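Local coordinates for protein polymerase X (PDB 2W9M) that probably catalyses template-directed addition of deoxynucleotides to DNA as a family X repair polymerase, and carries a zinc-binding PHP domain, at residues D207-L210 against E215-V218; S400-L405 against L410-D415; T314-A319 against R504-L509; L246-S251 against V289-L294. One frame throughout, in Å; residues are numbered along the deposited sequence.

Contact 1: residues D207-L210 against E215-V218; sequences DDVL and ELTV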
loop_
_atom_site.group_PDB
_atom_site.type_symbol
_atom_site.label_atom_id
_atom_site.label_comp_id
_atom_site.label_asym_id
_atom_site.label_seq_id
_atom_site.Cartn_x
_atom_site.Cartn_y
_atom_site.Cartn_z
ATOM N N ASP A 207 22.805 18.956 21.132
ATOM C CA ASP A 207 22.584 20.397 21.049
ATOM C C ASP A 207 22.506 20.840 19.590
ATOM O O ASP A 207 21.743 21.742 19.246
ATOM C CB ASP A 207 23.703 21.150 21.769
ATOM C CG ASP A 207 23.792 20.792 23.237
ATOM O OD1 ASP A 207 22.801 21.019 23.965
ATOM O OD2 ASP A 207 24.855 20.287 23.663
ATOM N N ASP A 208 23.307 20.208 18.739
ATOM C CA ASP A 208 23.259 20.464 17.306
ATOM C C ASP A 208 21.855 20.179 16.782
ATOM O O ASP A 208 21.293 20.966 16.020
ATOM C CB ASP A 208 24.276 19.586 16.573
ATOM C CG ASP A 208 25.711 19.918 16.943
ATOM O OD1 ASP A 208 26.011 21.118 17.128
ATOM O OD2 ASP A 208 26.539 18.981 17.040
ATOM N N VAL A 209 21.299 19.047 17.206
ATOM C CA VAL A 209 19.962 18.630 16.805
ATOM C C VAL A 209 18.899 19.512 17.447
ATOM O O VAL A 209 17.900 19.862 16.818
ATOM C CB VAL A 209 19.695 17.167 17.218
ATOM C CG1 VAL A 209 18.245 16.790 16.947
ATOM C CG2 VAL A 209 20.649 16.227 16.497
ATOM N N LEU A 210 19.126 19.870 18.704
ATOM C CA LEU A 210 18.168 20.653 19.471
ATOM C C LEU A 210 18.068 22.086 18.942
ATOM O O LEU A 210 17.090 22.788 19.202
ATOM C CB LEU A 210 18.570 20.654 20.947
ATOM C CG LEU A 210 17.492 20.284 21.962
ATOM C CD1 LEU A 210 16.528 19.287 21.364
ATOM C CD2 LEU A 210 18.132 19.718 23.220
ATOM N N GLU A 215 11.831 21.338 19.455
ATOM C CA GLU A 215 10.727 20.572 20.026
ATOM C C GLU A 215 11.211 19.378 20.849
ATOM O O GLU A 215 10.738 19.141 21.960
ATOM C CB GLU A 215 9.823 20.048 18.903
ATOM C CG GLU A 215 9.943 20.805 17.585
ATOM C CD GLU A 215 9.706 19.913 16.372
ATOM O OE1 GLU A 215 9.573 18.680 16.548
ATOM O OE2 GLU A 215 9.660 20.446 15.241
ATOM N N LEU A 216 12.154 18.632 20.284
ATOM C CA LEU A 216 12.566 17.342 20.826
ATOM C C LEU A 216 13.043 17.395 22.275
ATOM O O LEU A 216 13.316 18.466 22.819
ATOM C CB LEU A 216 13.646 16.720 19.935
ATOM C CG LEU A 216 13.280 16.600 18.453
ATOM C CD1 LEU A 216 14.438 16.013 17.659
ATOM C CD2 LEU A 216 12.023 15.765 18.267
ATOM N N THR A 217 13.134 16.218 22.887
ATOM C CA THR A 217 13.570 16.071 24.270
ATOM C C THR A 217 14.702 15.060 24.350
ATOM O O THR A 217 14.589 13.952 23.826
ATOM C CB THR A 217 12.425 15.563 25.161
ATOM O OG1 THR A 217 11.545 16.647 25.480
ATOM C CG2 THR A 217 12.976 14.957 26.449
ATOM N N VAL A 218 15.794 15.431 25.011
ATOM C CA VAL A 218 16.929 14.522 25.106
ATOM C C VAL A 218 16.727 13.420 26.141
ATOM O O VAL A 218 16.306 13.675 27.267
ATOM C CB VAL A 218 18.305 15.261 25.213
ATOM C CG1 VAL A 218 18.173 16.749 25.523
ATOM C CG2 VAL A 218 19.327 14.506 26.047
#
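Leu-210 meets Val-218 at about a right angle, side chain against side chain, with its CD2 3.8 Å from Val-218 CG1. The other branch of the same leucine turns to Leu-216, two residues before Val-218: Leu-210 CD1 lies 3.6 Å from Leu-216 O and 4.1 Å from Leu-216 CB. The fork of Leu-210 is thus shared between two residues of 215-218, one methyl to each. One helical residue earlier, Val-209 sets CG1 anti to its backbone N (chi1 173°), and this methyl meets Leu-216 CD1 at 4.0 Å, the two side chains approaching at a slant. The contact across the two segments is carried by aliphatic groups, Val-209 and Leu-216 being buried and Val-218 lying at the exposed border. Leu-224, on the next strand, touches both Val-209 and Leu-210, while Thr-217 and Ser-225 share backbone hydrogen bonding. Through Val-209 and Leu-210, helix 206-212 therefore packs on Leu-216 and on strand 217-218, which pairs antiparallel with strand 224-228 in the mixed sheet of the polymerase X region.

Contact 2: residues S400-L405 against L410-D415; sequences SEVDIL and LDFPDD. With ZN (zinc ion), chain D; ZN (zinc ion), chain E.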
loop_
_atom_site.group_PDB
_atom_site.type_symbol
_atom_site.label_atom_id
_atom_site.label_comp_id
_atom_site.label_asym_id
_atom_site.label_seq_id
_atom_site.Cartn_x
_atom_site.Cartn_y
_atom_site.Cartn_z
ATOM N N SER A 400 -8.262 -5.046 -16.604
ATOM C CA SER A 400 -9.376 -4.910 -15.683
ATOM C C SER A 400 -9.048 -5.658 -14.405
ATOM O O SER A 400 -8.367 -6.679 -14.442
ATOM C CB SER A 400 -10.653 -5.469 -16.314
ATOM O OG SER A 400 -11.701 -5.543 -15.365
ATOM N N GLU A 401 -9.509 -5.148 -13.270
ATOM C CA GLU A 401 -9.392 -5.906 -12.033
ATOM C C GLU A 401 -10.685 -6.672 -11.810
ATOM O O GLU A 401 -11.632 -6.151 -11.224
ATOM C CB GLU A 401 -9.088 -5.012 -10.833
ATOM C CG GLU A 401 -8.762 -5.820 -9.588
ATOM C CD GLU A 401 -8.475 -4.966 -8.379
ATOM O OE1 GLU A 401 -8.498 -3.723 -8.513
ATOM O OE2 GLU A 401 -8.227 -5.549 -7.293
ATOM N N VAL A 402 -10.710 -7.911 -12.291
ATOM C CA VAL A 402 -11.905 -8.737 -12.264
ATOM C C VAL A 402 -12.117 -9.342 -10.881
ATOM O O VAL A 402 -11.227 -10.004 -10.342
ATOM C CB VAL A 402 -11.810 -9.852 -13.313
ATOM C CG1 VAL A 402 -13.066 -10.710 -13.312
ATOM C CG2 VAL A 402 -11.561 -9.250 -14.682
ATOM N N ASP A 403 -13.295 -9.104 -10.310
ATOM C CA ASP A 403 -13.630 -9.622 -8.990
ATOM C C ASP A 403 -13.811 -11.133 -9.071
ATOM O O ASP A 403 -14.354 -11.646 -10.046
ATOM C CB ASP A 403 -14.909 -8.954 -8.469
ATOM C CG ASP A 403 -14.943 -8.845 -6.947
ATOM O OD1 ASP A 403 -14.626 -9.842 -6.258
ATOM O OD2 ASP A 403 -15.298 -7.757 -6.435
ATOM N N ILE A 404 -13.333 -11.840 -8.051
ATOM C CA ILE A 404 -13.521 -13.281 -7.954
ATOM C C ILE A 404 -14.787 -13.570 -7.156
ATOM O O ILE A 404 -14.843 -13.305 -5.953
ATOM C CB ILE A 404 -12.321 -13.950 -7.258
ATOM C CG1 ILE A 404 -11.028 -13.644 -8.016
ATOM C CG2 ILE A 404 -12.538 -15.446 -7.145
ATOM C CD1 ILE A 404 -9.768 -14.048 -7.271
ATOM N N LEU A 405 -15.812 -14.090 -7.826
ATOM C CA LEU A 405 -17.070 -14.411 -7.158
ATOM C C LEU A 405 -16.813 -15.461 -6.084
ATOM O O LEU A 405 -15.796 -16.158 -6.128
ATOM C CB LEU A 405 -18.118 -14.889 -8.165
ATOM C CG LEU A 405 -18.306 -13.966 -9.375
ATOM C CD1 LEU A 405 -19.353 -14.504 -10.340
ATOM C CD2 LEU A 405 -18.656 -12.557 -8.932
ATOM N N LEU A 410 -15.181 -15.880 -12.292
ATOM C CA LEU A 410 -14.796 -14.491 -12.543
ATOM C C LEU A 410 -15.982 -13.590 -12.906
ATOM O O LEU A 410 -16.965 -14.034 -13.499
ATOM C CB LEU A 410 -13.714 -14.426 -13.624
ATOM C CG LEU A 410 -12.249 -14.485 -13.179
ATOM C CD1 LEU A 410 -12.067 -15.235 -11.855
ATOM C CD2 LEU A 410 -11.386 -15.082 -14.281
ATOM N N ASP A 411 -15.865 -12.315 -12.548
ATOM C CA ASP A 411 -16.952 -11.350 -12.693
ATOM C C ASP A 411 -17.330 -11.044 -14.153
ATOM O O ASP A 411 -18.460 -10.648 -14.435
ATOM C CB ASP A 411 -16.598 -10.056 -11.946
ATOM C CG ASP A 411 -17.807 -9.160 -11.707
ATOM O OD1 ASP A 411 -18.946 -9.677 -11.673
ATOM O OD2 ASP A 411 -17.616 -7.934 -11.546
ATOM N N PHE A 412 -16.388 -11.223 -15.075
ATOM C CA PHE A 412 -16.659 -11.014 -16.498
ATOM C C PHE A 412 -16.664 -12.332 -17.269
ATOM O O PHE A 412 -15.931 -13.258 -16.927
ATOM C CB PHE A 412 -15.614 -10.083 -17.120
ATOM C CG PHE A 412 -15.821 -8.632 -16.804
ATOM C CD1 PHE A 412 -17.088 -8.082 -16.812
ATOM C CD2 PHE A 412 -14.736 -7.810 -16.534
ATOM C CE1 PHE A 412 -17.278 -6.746 -16.534
ATOM C CE2 PHE A 412 -14.916 -6.475 -16.260
ATOM C CZ PHE A 412 -16.193 -5.939 -16.259
ATOM N N PRO A 413 -17.491 -12.418 -18.321
ATOM C CA PRO A 413 -17.517 -13.605 -19.183
ATOM C C PRO A 413 -16.192 -13.754 -19.931
ATOM O O PRO A 413 -15.479 -12.765 -20.107
ATOM C CB PRO A 413 -18.651 -13.296 -20.172
ATOM C CG PRO A 413 -19.464 -12.223 -19.520
ATOM C CD PRO A 413 -18.482 -11.412 -18.738
ATOM N N ASP A 414 -15.871 -14.969 -20.368
ATOM C CA ASP A 414 -14.602 -15.235 -21.050
ATOM C C ASP A 414 -14.392 -14.383 -22.303
ATOM O O ASP A 414 -13.278 -13.936 -22.571
ATOM C CB ASP A 414 -14.482 -16.718 -21.411
ATOM C CG ASP A 414 -14.147 -17.588 -20.213
ATOM O OD1 ASP A 414 -14.161 -17.072 -19.074
ATOM O OD2 ASP A 414 -13.871 -18.791 -20.411
ATOM N N ASP A 415 -15.455 -14.171 -23.074
ATOM C CA ASP A 415 -15.342 -13.392 -24.304
ATOM C C ASP A 415 -14.976 -11.939 -24.018
ATOM O O ASP A 415 -14.241 -11.320 -24.783
ATOM C CB ASP A 415 -16.633 -13.465 -25.120
ATOM C CG ASP A 415 -17.866 -13.195 -24.281
ATOM O OD1 ASP A 415 -18.418 -12.076 -24.388
ATOM O OD2 ASP A 415 -18.267 -14.095 -23.506
HETATM ZN ZN ZN D . -7.030 -2.410 -7.475
HETATM ZN ZN ZN E . -8.061 -4.406 -5.523
#
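The zinc-bearing strand 396-403 of the PHP domain and the loop leading into helix 414-417 meet here, joined by a backbone hydrogen bond: Asp-411 N donates to Asp-403 O at 3.0 Å, the acceptor approached nearly end-on although the angle at the hydrogen is a bent 131°. Next to it Ile-404 and Leu-410 form a single beta bridge. Val-402 divides its two methyls between Leu-410 and Asp-411 on one hand and Phe-412 on the other. Its CG1, anti to the backbone N (chi1 -179°), sits 3.3 Å from Asp-411 N and also touches Leu-410 CB, the valine and leucine side chains meeting at about a right angle. The other methyl, Val-402 CG2, reaches Phe-412 CD2 at 3.9 Å, obliquely to the ring. Ser-400 OG lies in the plane of that ring, at its edge, 3.5 Å from Phe-412 CE2. These elements belong to a beta-alpha-beta unit of the parallel sheet, strand 396-403 passing through helix 414-417 to strand 422-426. Glu-401 points away from the loop, and its extended chain takes the carboxylate between two zinc ions: Glu-401 OE1 binds the zinc ion of chain D at 2.2 Å and OE2 that of chain E at 2.1 Å. His-332, His-334 and Asp-516 complete the chain D site, His-428 and His-456 the chain E site. Asp-403 CB is 4.0 Å from Asp-411 CB. Asp-411 OD2 is held by Ala-367 N and Ser-365 OG, and the same serine hydroxyl bonds Asp-403 N, linking the two segments. Leu-405 CD2 lies 4.0 Å from Asp-411 OD1, the two side chains at about a right angle.

Contact 3: residues T314-A319 against R504-L509; sequences TLPDPA and RWRERL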
loop_
_atom_site.group_PDB
_atom_site.type_symbol
_atom_site.label_atom_id
_atom_site.label_comp_id
_atom_site.label_asym_id
_atom_site.label_seq_id
_atom_site.Cartn_x
_atom_site.Cartn_y
_atom_site.Cartn_z
ATOM N N THR A 314 22.869 -16.122 0.350
ATOM C CA THR A 314 22.357 -16.777 -0.846
ATOM C C THR A 314 21.734 -15.753 -1.797
ATOM O O THR A 314 21.611 -15.993 -2.998
ATOM C CB THR A 314 21.286 -17.813 -0.459
ATOM O OG1 THR A 314 21.926 -18.980 0.069
ATOM C CG2 THR A 314 20.444 -18.203 -1.656
ATOM N N LEU A 315 21.356 -14.604 -1.247
ATOM C CA LEU A 315 20.621 -13.589 -1.995
ATOM C C LEU A 315 21.536 -12.655 -2.782
ATOM O O LEU A 315 22.714 -12.495 -2.445
ATOM C CB LEU A 315 19.735 -12.783 -1.043
ATOM C CG LEU A 315 18.807 -13.634 -0.179
ATOM C CD1 LEU A 315 18.073 -12.768 0.827
ATOM C CD2 LEU A 315 17.830 -14.406 -1.051
ATOM N N PRO A 316 20.988 -12.025 -3.834
ATOM C CA PRO A 316 21.737 -11.153 -4.747
ATOM C C PRO A 316 22.371 -9.954 -4.052
ATOM O O PRO A 316 21.908 -9.517 -2.996
ATOM C CB PRO A 316 20.663 -10.669 -5.729
ATOM C CG PRO A 316 19.597 -11.693 -5.662
ATOM C CD PRO A 316 19.580 -12.165 -4.244
ATOM N N ASP A 317 23.438 -9.438 -4.653
ATOM C CA ASP A 317 24.053 -8.194 -4.215
ATOM C C ASP A 317 23.030 -7.084 -4.417
ATOM O O ASP A 317 22.280 -7.099 -5.391
ATOM C CB ASP A 317 25.322 -7.928 -5.039
ATOM C CG ASP A 317 26.036 -6.647 -4.638
ATOM O OD1 ASP A 317 25.487 -5.550 -4.882
ATOM O OD2 ASP A 317 27.162 -6.737 -4.103
ATOM N N PRO A 318 22.982 -6.125 -3.486
ATOM C CA PRO A 318 22.020 -5.024 -3.572
ATOM C C PRO A 318 21.977 -4.376 -4.956
ATOM O O PRO A 318 20.899 -4.001 -5.422
ATOM C CB PRO A 318 22.544 -4.034 -2.534
ATOM C CG PRO A 318 23.199 -4.896 -1.515
ATOM C CD PRO A 318 23.811 -6.041 -2.272
ATOM N N ALA A 319 23.131 -4.258 -5.603
ATOM C CA ALA A 319 23.220 -3.610 -6.909
ATOM C C ALA A 319 22.538 -4.404 -8.024
ATOM O O ALA A 319 22.373 -3.902 -9.136
ATOM C CB ALA A 319 24.672 -3.332 -7.264
ATOM N N ARG A 504 10.229 -16.856 0.288
ATOM C CA ARG A 504 10.121 -18.309 0.218
ATOM C C ARG A 504 9.853 -18.824 -1.193
ATOM O O ARG A 504 10.209 -19.952 -1.523
ATOM C CB ARG A 504 9.027 -18.810 1.166
ATOM C CG ARG A 504 9.410 -18.761 2.635
ATOM C CD ARG A 504 8.260 -19.183 3.538
ATOM N NE ARG A 504 7.902 -20.589 3.373
ATOM C CZ ARG A 504 6.697 -21.021 3.010
ATOM N NH1 ARG A 504 5.722 -20.157 2.775
ATOM N NH2 ARG A 504 6.461 -22.321 2.892
ATOM N N TRP A 505 9.218 -17.999 -2.023
ATOM C CA TRP A 505 8.758 -18.435 -3.343
ATOM C C TRP A 505 9.517 -17.792 -4.502
ATOM O O TRP A 505 9.141 -17.972 -5.663
ATOM C CB TRP A 505 7.259 -18.152 -3.505
ATOM C CG TRP A 505 6.368 -19.129 -2.802
ATOM C CD1 TRP A 505 5.995 -19.106 -1.489
ATOM C CD2 TRP A 505 5.729 -20.275 -3.379
ATOM N NE1 TRP A 505 5.164 -20.168 -1.212
ATOM C CE2 TRP A 505 4.985 -20.903 -2.359
ATOM C CE3 TRP A 505 5.711 -20.834 -4.664
ATOM C CZ2 TRP A 505 4.236 -22.057 -2.578
ATOM C CZ3 TRP A 505 4.968 -21.978 -4.883
ATOM C CH2 TRP A 505 4.241 -22.578 -3.846
ATOM N N ARG A 506 10.579 -17.053 -4.192
ATOM C CA ARG A 506 11.314 -16.300 -5.210
ATOM C C ARG A 506 11.850 -17.147 -6.360
ATOM O O ARG A 506 12.124 -16.625 -7.441
ATOM C CB ARG A 506 12.451 -15.478 -4.589
ATOM C CG ARG A 506 13.251 -16.183 -3.504
ATOM C CD ARG A 506 14.578 -15.470 -3.285
ATOM N NE ARG A 506 15.628 -16.047 -4.119
ATOM C CZ ARG A 506 16.572 -15.343 -4.735
ATOM N NH1 ARG A 506 16.589 -14.024 -4.628
ATOM N NH2 ARG A 506 17.489 -15.958 -5.470
ATOM N N GLU A 507 12.003 -18.445 -6.129
ATOM C CA GLU A 507 12.541 -19.344 -7.143
ATOM C C GLU A 507 11.443 -19.895 -8.040
ATOM O O GLU A 507 11.723 -20.428 -9.113
ATOM C CB GLU A 507 13.267 -20.517 -6.481
ATOM C CG GLU A 507 14.333 -20.123 -5.472
ATOM C CD GLU A 507 15.670 -19.824 -6.118
ATOM O OE1 GLU A 507 15.683 -19.186 -7.192
ATOM O OE2 GLU A 507 16.708 -20.228 -5.549
ATOM N N ARG A 508 10.193 -19.761 -7.604
ATOM C CA ARG A 508 9.091 -20.471 -8.248
ATOM C C ARG A 508 8.039 -19.577 -8.913
ATOM O O ARG A 508 7.205 -20.056 -9.677
ATOM C CB ARG A 508 8.425 -21.423 -7.249
ATOM C CG ARG A 508 9.408 -22.385 -6.585
ATOM C CD ARG A 508 8.766 -23.736 -6.310
ATOM N NE ARG A 508 8.114 -23.796 -5.007
ATOM C CZ ARG A 508 7.111 -24.620 -4.714
ATOM N NH1 ARG A 508 6.632 -25.438 -5.643
ATOM N NH2 ARG A 508 6.578 -24.616 -3.498
ATOM N N LEU A 509 8.077 -18.283 -8.629
ATOM C CA LEU A 509 7.077 -17.376 -9.182
ATOM C C LEU A 509 7.707 -16.182 -9.885
ATOM O O LEU A 509 8.840 -15.793 -9.589
ATOM C CB LEU A 509 6.138 -16.871 -8.082
ATOM C CG LEU A 509 5.396 -17.923 -7.258
ATOM C CD1 LEU A 509 4.786 -17.292 -6.012
ATOM C CD2 LEU A 509 4.334 -18.597 -8.101
#
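Leu-315 and Pro-316 both pack on the guanidinium of Arg-506, joining the linker between helix 287-293 and strand 329-333, the first strand of the PHP domain's parallel sheet, to the turn after helix 499-505. The close part is small. Leu-315 CD2 stands over one face of the guanidinium, 3.6 Å above its plane and offset toward the rim, with 3.8 Å to Arg-506 NH1. Pro-316 comes in obliquely, its ring and the arginine side chain running past each other in opposite senses. Arg-506 starts with CG between the backbone N and the carbonyl carbon (chi1 42°), then bends at chi3, which brings its guanidinium to Leu-315 and Pro-316. The side chain bridges 10.2 Å between Leu-315 CA and Arg-506 CA. A serine here would remove the long chain and its flat end, and would probably leave Leu-315 CD2 and Pro-316 CD without their partner in this turn. The loose side lies at Thr-314 and Glu-507, both exposed: Thr-314 CG2 stays 5.3 Å from Arg-506 NH2, and Glu-507 OE2 5.8 Å from Thr-314 CG2. Across the contact, the shortest approach is Pro-316 CD to Arg-506 NH1, 3.5 Å.

Contact 4: residues L246-S251 against V289-L294; sequences LDLLRS and VVFHAL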
loop_
_atom_site.group_PDB
_atom_site.type_symbol
_atom_site.label_atom_id
_atom_site.label_comp_id
_atom_site.label_asym_id
_atom_site.label_seq_id
_atom_site.Cartn_x
_atom_site.Cartn_y
_atom_site.Cartn_z
ATOM N N LEU A 246 27.020 3.599 15.392
ATOM C CA LEU A 246 25.676 4.079 15.676
ATOM C C LEU A 246 24.706 3.576 14.608
ATOM O O LEU A 246 23.590 3.166 14.915
ATOM C CB LEU A 246 25.660 5.607 15.719
ATOM C CG LEU A 246 24.322 6.273 16.045
ATOM C CD1 LEU A 246 23.999 6.104 17.520
ATOM C CD2 LEU A 246 24.349 7.745 15.669
ATOM N N ASP A 247 25.144 3.600 13.353
ATOM C CA ASP A 247 24.301 3.180 12.241
ATOM C C ASP A 247 23.975 1.693 12.303
ATOM O O ASP A 247 22.860 1.284 11.985
ATOM C CB ASP A 247 24.948 3.537 10.905
ATOM C CG ASP A 247 24.946 5.037 10.642
ATOM O OD1 ASP A 247 24.415 5.786 11.492
ATOM O OD2 ASP A 247 25.468 5.469 9.590
ATOM N N LEU A 248 24.943 0.884 12.718
ATOM C CA LEU A 248 24.710 -0.548 12.869
ATOM C C LEU A 248 23.733 -0.820 14.007
ATOM O O LEU A 248 22.772 -1.571 13.845
ATOM C CB LEU A 248 26.022 -1.293 13.119
ATOM C CG LEU A 248 26.905 -1.575 11.903
ATOM C CD1 LEU A 248 28.104 -2.402 12.319
ATOM C CD2 LEU A 248 26.119 -2.301 10.829
ATOM N N LEU A 249 23.980 -0.202 15.158
ATOM C CA LEU A 249 23.151 -0.433 16.340
ATOM C C LEU A 249 21.709 0.040 16.168
ATOM O O LEU A 249 20.793 -0.560 16.722
ATOM C CB LEU A 249 23.782 0.199 17.585
ATOM C CG LEU A 249 25.033 -0.517 18.101
ATOM C CD1 LEU A 249 25.788 0.356 19.070
ATOM C CD2 LEU A 249 24.672 -1.848 18.748
ATOM N N ARG A 250 21.510 1.103 15.395
ATOM C CA ARG A 250 20.170 1.638 15.168
ATOM C C ARG A 250 19.538 1.080 13.887
ATOM O O ARG A 250 18.855 1.803 13.165
ATOM C CB ARG A 250 20.198 3.172 15.098
ATOM C CG ARG A 250 20.915 3.872 16.249
ATOM C CD ARG A 250 20.147 3.794 17.559
ATOM N NE ARG A 250 18.784 4.299 17.427
ATOM C CZ ARG A 250 17.983 4.584 18.451
ATOM N NH1 ARG A 250 18.409 4.425 19.695
ATOM N NH2 ARG A 250 16.755 5.036 18.229
ATOM N N SER A 251 19.757 -0.204 13.612
ATOM C CA SER A 251 19.243 -0.834 12.393
ATOM C C SER A 251 17.817 -1.407 12.452
ATOM O O SER A 251 17.054 -1.220 11.504
ATOM C CB SER A 251 20.211 -1.903 11.880
ATOM O OG SER A 251 21.225 -1.317 11.091
ATOM N N VAL A 289 33.405 -0.121 7.810
ATOM C CA VAL A 289 34.621 -0.192 8.611
ATOM C C VAL A 289 34.463 -1.146 9.798
ATOM O O VAL A 289 35.385 -1.893 10.130
ATOM C CB VAL A 289 35.046 1.202 9.111
ATOM C CG1 VAL A 289 36.346 1.115 9.879
ATOM C CG2 VAL A 289 35.182 2.168 7.943
ATOM N N VAL A 290 33.293 -1.125 10.433
ATOM C CA VAL A 290 33.014 -2.020 11.554
ATOM C C VAL A 290 33.056 -3.478 11.119
ATOM O O VAL A 290 33.621 -4.324 11.809
ATOM C CB VAL A 290 31.641 -1.742 12.186
ATOM C CG1 VAL A 290 31.391 -2.681 13.351
ATOM C CG2 VAL A 290 31.559 -0.314 12.645
ATOM N N PHE A 291 32.447 -3.771 9.976
ATOM C CA PHE A 291 32.463 -5.127 9.440
ATOM C C PHE A 291 33.894 -5.586 9.162
ATOM O O PHE A 291 34.264 -6.711 9.494
ATOM C CB PHE A 291 31.615 -5.227 8.169
ATOM C CG PHE A 291 30.134 -5.302 8.425
ATOM C CD1 PHE A 291 29.313 -4.214 8.160
ATOM C CD2 PHE A 291 29.562 -6.461 8.919
ATOM C CE1 PHE A 291 27.948 -4.282 8.386
ATOM C CE2 PHE A 291 28.195 -6.535 9.150
ATOM C CZ PHE A 291 27.388 -5.444 8.882
ATOM N N HIS A 292 34.695 -4.714 8.553
ATOM C CA HIS A 292 36.096 -5.031 8.282
ATOM C C HIS A 292 36.849 -5.352 9.567
ATOM O O HIS A 292 37.645 -6.287 9.611
ATOM C CB HIS A 292 36.792 -3.881 7.553
ATOM C CG HIS A 292 36.660 -3.940 6.063
ATOM N ND1 HIS A 292 35.889 -3.050 5.347
ATOM C CD2 HIS A 292 37.204 -4.785 5.154
ATOM C CE1 HIS A 292 35.965 -3.342 4.060
ATOM N NE2 HIS A 292 36.755 -4.390 3.916
ATOM N N ALA A 293 36.588 -4.570 10.609
ATOM C CA ALA A 293 37.276 -4.723 11.887
ATOM C C ALA A 293 36.942 -6.041 12.585
ATOM O O ALA A 293 37.748 -6.569 13.348
ATOM C CB ALA A 293 36.961 -3.545 12.799
ATOM N N LEU A 294 35.748 -6.561 12.327
ATOM C CA LEU A 294 35.310 -7.804 12.945
ATOM C C LEU A 294 35.523 -8.967 11.985
ATOM O O LEU A 294 35.092 -10.087 12.255
ATOM C CB LEU A 294 33.834 -7.719 13.348
ATOM C CG LEU A 294 33.383 -6.519 14.190
ATOM C CD1 LEU A 294 31.940 -6.686 14.644
ATOM C CD2 LEU A 294 34.292 -6.304 15.394
#
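Leu-248 holds CG anti to its carbonyl carbon (chi1 -79°) and extends chi2 to -176°, which carries its two methyls to Val-290 and Phe-291 on the facing helix. Val-290 answers with CG1 anti to the backbone N, and the two aliphatic side chains reach toward each other tip to tip: Leu-248 CD1 is 3.5 Å from Val-290 CG1 and 3.6 Å from Val-290 CB. The other leucine branch turns to the aromatic neighbour, Leu-248 CD2 lying 3.6 Å from Phe-291 CE1 and 3.9 Å from Phe-291 CZ, oblique to the ring. One leucine thus bridges two consecutive residues of helix 287-293, and all three side chains are buried. Helices 243-249 and 287-293 pack here within the polymerase X region, which carries the polymerase beta-like thumb, with 8.5 Å between Leu-248 CA and Val-290 CA. Helix 253-264 adds Phe-255, which touches both Leu-248 and Phe-291. An alanine in place of Leu-248 would lose both methyl branches and is likely to open a gap facing Val-290 and Phe-291. The Phe-291 ring also meets that of Phe-298, their planes inclined at about 55°.

From the N terminus, contact 1 closes first, over four intervening residues, the end of helix 206-212 among them, before strand 217-218 of the mixed sheet. Contact 4 follows in series, bringing helices 243-249 and 287-293 together across 37 intervening residues; its centre is about 25 Å from that of contact 1, on the same side of the chain's centre. Contact 3 then opens a long loop of 184 residues, tying the linker at 314-319 to the turn after helix 499-505. Contact 2 is nested inside it, closing a four-residue loop beside the zinc sites on the parallel sheet. It lies opposite contacts 1 and 4 across the chain's centre, and no two contacts touch.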